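Local coordinates for protein phosphoserine aminotransferase SerC (Cytophaga hutchinsonii ATCC 33406, PDB 3FFR) that probably transfers the amino group between glutamate and 3-phosphohydroxypyruvate in serine biosynthesis, using a pyridoxal phosphate cofactor, at residues Glu132-His138 / Ala162-Ala168. Residues are numbered along the deposited sequence; the frame is centred on the assembly and turned at random.
Sequences EIICLTH and ALIFVDA
CG2 of I133 meets the F165 ring at its edge, near the ring plane. In the same isoleucine, CB lies 3.4 Å from L163 O and faces CE1 of the ring; CG2 reaches the same CE1 at 3.8 Å and touches L163 CB; CD1, at the tip, ends 4.1 Å from F165 CD1. With chi1 at 76°, CG1 sits between backbone N and carbonyl carbon, swinging its CD1 out of the ring plane, to one side of the CD1-CE1 rim. Shortening this side chain to an alanine removes CG2 and CD1 and would probably open a gap at the ring edge, beside I77 of helix 70-81, which touches both side chains, with F165 less firmly held. Strands 133-137 and 163-167 run parallel in the middle of the seven-stranded mixed sheet characteristic of the large domain of fold-type I aminotransferases. Backbone bonds alternate across them, the straightest from L136 N to F165 O (2.9 Å, 176° at the hydrogen). On the other face, I134 CD1 rests 3.8 Å from A162 CB, and L136 CD1 meets I164 CG2. Near the C-terminal ends a water donates to both T137 OG1 and D167 OD2, at 2.7 Å each. D167 OD2 is also hydrogen-bonded to W74 NE1 and to N1 of the pyridoxal phosphate carried by K191 as a Schiff base, probably stabilising a protonated pyridine nitrogen, while OD1 accepts from V169 N.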
ATOM      1  N   GLU A 132      17.116 -18.054  13.904  1.00 27.92           N
ATOM      2  CA  GLU A 132      17.793 -17.218  12.896  1.00 26.00           C
ATOM      3  C   GLU A 132      17.533 -15.753  13.094  1.00 24.46           C
ATOM      4  O   GLU A 132      18.327 -14.900  12.680  1.00 25.61           O
ATOM      5  CB  GLU A 132      17.363 -17.624  11.479  1.00 26.44           C
ATOM      6  CG  GLU A 132      17.700 -19.043  11.158  1.00 26.61           C
ATOM      7  CD  GLU A 132      17.041 -19.532   9.871  1.00 29.05           C
ATOM      8  OE1 GLU A 132      17.178 -18.811   8.862  1.00 28.08           O
ATOM      9  OE2 GLU A 132      16.445 -20.651   9.879  1.00 28.42           O
ATOM     10  N   ILE A 133      16.363 -15.478  13.657  1.00 26.70           N
ATOM     11  CA  ILE A 133      15.940 -14.100  13.930  1.00 25.48           C
ATOM     12  C   ILE A 133      15.258 -14.057  15.286  1.00 28.03           C
ATOM     13  O   ILE A 133      14.753 -15.078  15.772  1.00 27.54           O
ATOM     14  CB  ILE A 133      15.036 -13.512  12.815  1.00 26.52           C
ATOM     15  CG1 ILE A 133      13.610 -14.071  12.900  1.00 24.61           C
ATOM     16  CG2 ILE A 133      15.658 -13.742  11.383  1.00 23.36           C
ATOM     17  CD1 ILE A 133      12.568 -13.310  11.985  1.00 29.16           C
ATOM     18  N   ILE A 134      15.330 -12.874  15.898  1.00 26.96           N
ATOM     19  CA  ILE A 134      14.686 -12.556  17.179  1.00 26.19           C
ATOM     20  C   ILE A 134      13.732 -11.406  16.869  1.00 26.26           C
ATOM     21  O   ILE A 134      14.147 -10.346  16.426  1.00 27.00           O
ATOM     22  CB  ILE A 134      15.709 -12.125  18.269  1.00 26.78           C
ATOM     23  CG1 ILE A 134      16.586 -13.312  18.680  1.00 27.52           C
ATOM     24  CG2 ILE A 134      15.014 -11.540  19.511  1.00 24.39           C
ATOM     25  CD1 ILE A 134      17.890 -12.904  19.366  1.00 25.23           C
ATOM     26  N   CYS A 135      12.470 -11.612  17.192  1.00 24.74           N
ATOM     27  CA  CYS A 135      11.409 -10.613  16.940  1.00 26.41           C
ATOM     28  C   CYS A 135      10.867 -10.080  18.258  1.00 26.57           C
ATOM     29  O   CYS A 135      10.239 -10.792  19.042  1.00 27.27           O
ATOM     30  CB  CYS A 135      10.272 -11.207  16.132  1.00 27.01           C
ATOM     31  SG  CYS A 135      10.756 -11.791  14.487  1.00 28.93           S
ATOM     32  N   LEU A 136      11.143  -8.796  18.452  1.00 26.18           N
ATOM     33  CA  LEU A 136      10.789  -8.082  19.649  1.00 26.87           C
ATOM     34  C   LEU A 136       9.770  -7.025  19.320  1.00 25.78           C
ATOM     35  O   LEU A 136       9.790  -6.470  18.233  1.00 27.32           O
ATOM     36  CB  LEU A 136      12.039  -7.401  20.229  1.00 26.72           C
ATOM     37  CG  LEU A 136      13.214  -8.349  20.530  1.00 26.17           C
ATOM     38  CD1 LEU A 136      14.460  -7.570  21.034  1.00 27.94           C
ATOM     39  CD2 LEU A 136      12.787  -9.470  21.493  1.00 27.07           C
ATOM     40  N   THR A 137       8.901  -6.748  20.276  1.00 26.33           N
ATOM     41  CA  THR A 137       7.889  -5.698  20.073  1.00 26.48           C
ATOM     42  C   THR A 137       8.122  -4.609  21.092  1.00 28.01           C
ATOM     43  O   THR A 137       7.899  -4.810  22.305  1.00 27.89           O
ATOM     44  CB  THR A 137       6.499  -6.283  20.160  1.00 28.66           C
ATOM     45  OG1 THR A 137       6.309  -7.213  19.072  1.00 28.85           O
ATOM     46  CG2 THR A 137       5.442  -5.192  20.094  1.00 27.13           C
ATOM     47  N   HIS A 138       8.584  -3.456  20.618  1.00 26.67           N
ATOM     48  CA  HIS A 138       8.891  -2.363  21.561  1.00 25.25           C
ATOM     49  C   HIS A 138       7.638  -1.874  22.266  1.00 26.39           C
ATOM     50  O   HIS A 138       7.649  -1.513  23.454  1.00 27.83           O
ATOM     51  CB  HIS A 138       9.604  -1.169  20.895  1.00 26.11           C
ATOM     52  CG  HIS A 138       9.702  -0.005  21.810  1.00 25.82           C
ATOM     53  ND1 HIS A 138       8.759   1.018  21.816  1.00 27.62           N
ATOM     54  CD2 HIS A 138      10.495   0.203  22.883  1.00 27.91           C
ATOM     55  CE1 HIS A 138       9.034   1.837  22.811  1.00 30.47           C
ATOM     56  NE2 HIS A 138      10.074   1.357  23.484  1.00 27.43           N
ATOM     57  N   ALA A 162      21.958 -14.138  15.396  1.00 25.08           N
ATOM     58  CA  ALA A 162      20.546 -13.861  15.038  1.00 25.07           C
ATOM     59  C   ALA A 162      20.400 -12.423  14.551  1.00 28.18           C
ATOM     60  O   ALA A 162      21.153 -11.520  14.952  1.00 29.00           O
ATOM     61  CB  ALA A 162      19.621 -14.100  16.212  1.00 23.96           C
ATOM     62  N   LEU A 163      19.423 -12.229  13.665  1.00 26.89           N
ATOM     63  CA  LEU A 163      19.026 -10.891  13.253  1.00 26.46           C
ATOM     64  C   LEU A 163      17.929 -10.456  14.197  1.00 27.38           C
ATOM     65  O   LEU A 163      16.939 -11.167  14.389  1.00 25.86           O
ATOM     66  CB  LEU A 163      18.468 -10.866  11.834  1.00 25.22           C
ATOM     67  CG  LEU A 163      19.441 -11.320  10.740  1.00 24.93           C
ATOM     68  CD1 LEU A 163      18.611 -11.524   9.436  1.00 25.76           C
ATOM     69  CD2 LEU A 163      20.618 -10.329  10.564  1.00 26.08           C
ATOM     70  N   ILE A 164      18.118  -9.291  14.807  1.00 26.46           N
ATOM     71  CA  ILE A 164      17.141  -8.732  15.749  1.00 25.27           C
ATOM     72  C   ILE A 164      16.282  -7.657  15.096  1.00 26.63           C
ATOM     73  O   ILE A 164      16.769  -6.605  14.671  1.00 26.71           O
ATOM     74  CB  ILE A 164      17.816  -8.192  17.056  1.00 25.77           C
ATOM     75  CG1 ILE A 164      18.610  -9.300  17.742  1.00 29.28           C
ATOM     76  CG2 ILE A 164      16.749  -7.640  18.025  1.00 27.53           C
ATOM     77  CD1 ILE A 164      19.437  -8.830  18.960  1.00 26.85           C
ATOM     78  N   PHE A 165      14.985  -7.950  15.050  1.00 25.48           N
ATOM     79  CA  PHE A 165      13.938  -7.058  14.480  1.00 27.13           C
ATOM     80  C   PHE A 165      13.072  -6.519  15.593  1.00 27.17           C
ATOM     81  O   PHE A 165      12.577  -7.273  16.428  1.00 27.50           O
ATOM     82  CB  PHE A 165      13.020  -7.793  13.490  1.00 25.84           C
ATOM     83  CG  PHE A 165      13.711  -8.316  12.294  1.00 25.53           C
ATOM     84  CD1 PHE A 165      14.322  -9.568  12.320  1.00 25.67           C
ATOM     85  CD2 PHE A 165      13.790  -7.551  11.135  1.00 24.43           C
ATOM     86  CE1 PHE A 165      15.014 -10.023  11.185  1.00 28.58           C
ATOM     87  CE2 PHE A 165      14.452  -7.994  10.012  1.00 26.34           C
ATOM     88  CZ  PHE A 165      15.085  -9.241  10.038  1.00 28.39           C
ATOM     89  N   VAL A 166      12.863  -5.207  15.566  1.00 25.87           N
ATOM     90  CA  VAL A 166      11.999  -4.556  16.547  1.00 25.47           C
ATOM     91  C   VAL A 166      10.794  -3.879  15.876  1.00 26.71           C
ATOM     92  O   VAL A 166      10.928  -3.032  14.993  1.00 27.14           O
ATOM     93  CB  VAL A 166      12.776  -3.517  17.388  1.00 25.75           C
ATOM     94  CG1 VAL A 166      11.854  -2.915  18.472  1.00 25.00           C
ATOM     95  CG2 VAL A 166      14.032  -4.127  18.036  1.00 25.93           C
ATOM     96  N   ASP A 167       9.615  -4.308  16.305  1.00 25.33           N
ATOM     97  CA  ASP A 167       8.345  -3.669  15.947  1.00 25.85           C
ATOM     98  C   ASP A 167       8.197  -2.450  16.851  1.00 28.05           C
ATOM     99  O   ASP A 167       8.107  -2.573  18.079  1.00 26.84           O
ATOM    100  CB  ASP A 167       7.211  -4.698  16.084  1.00 25.66           C
ATOM    101  CG  ASP A 167       5.841  -4.139  15.799  1.00 27.45           C
ATOM    102  OD1 ASP A 167       5.608  -2.933  16.011  1.00 26.63           O
ATOM    103  OD2 ASP A 167       4.998  -4.972  15.401  1.00 26.60           O
ATOM    104  N   ALA A 168       8.294  -1.264  16.251  1.00 26.56           N
ATOM    105  CA  ALA A 168       8.101   0.037  16.982  1.00 26.78           C
ATOM    106  C   ALA A 168       7.002   0.862  16.291  1.00 26.28           C
ATOM    107  O   ALA A 168       6.996   2.070  16.282  1.00 27.51           O
ATOM    108  CB  ALA A 168       9.424   0.820  17.084  1.00 26.82           C
TER
HETATM  109  O   HOH W   1       5.036  -7.358  16.652  1.00 36.39           O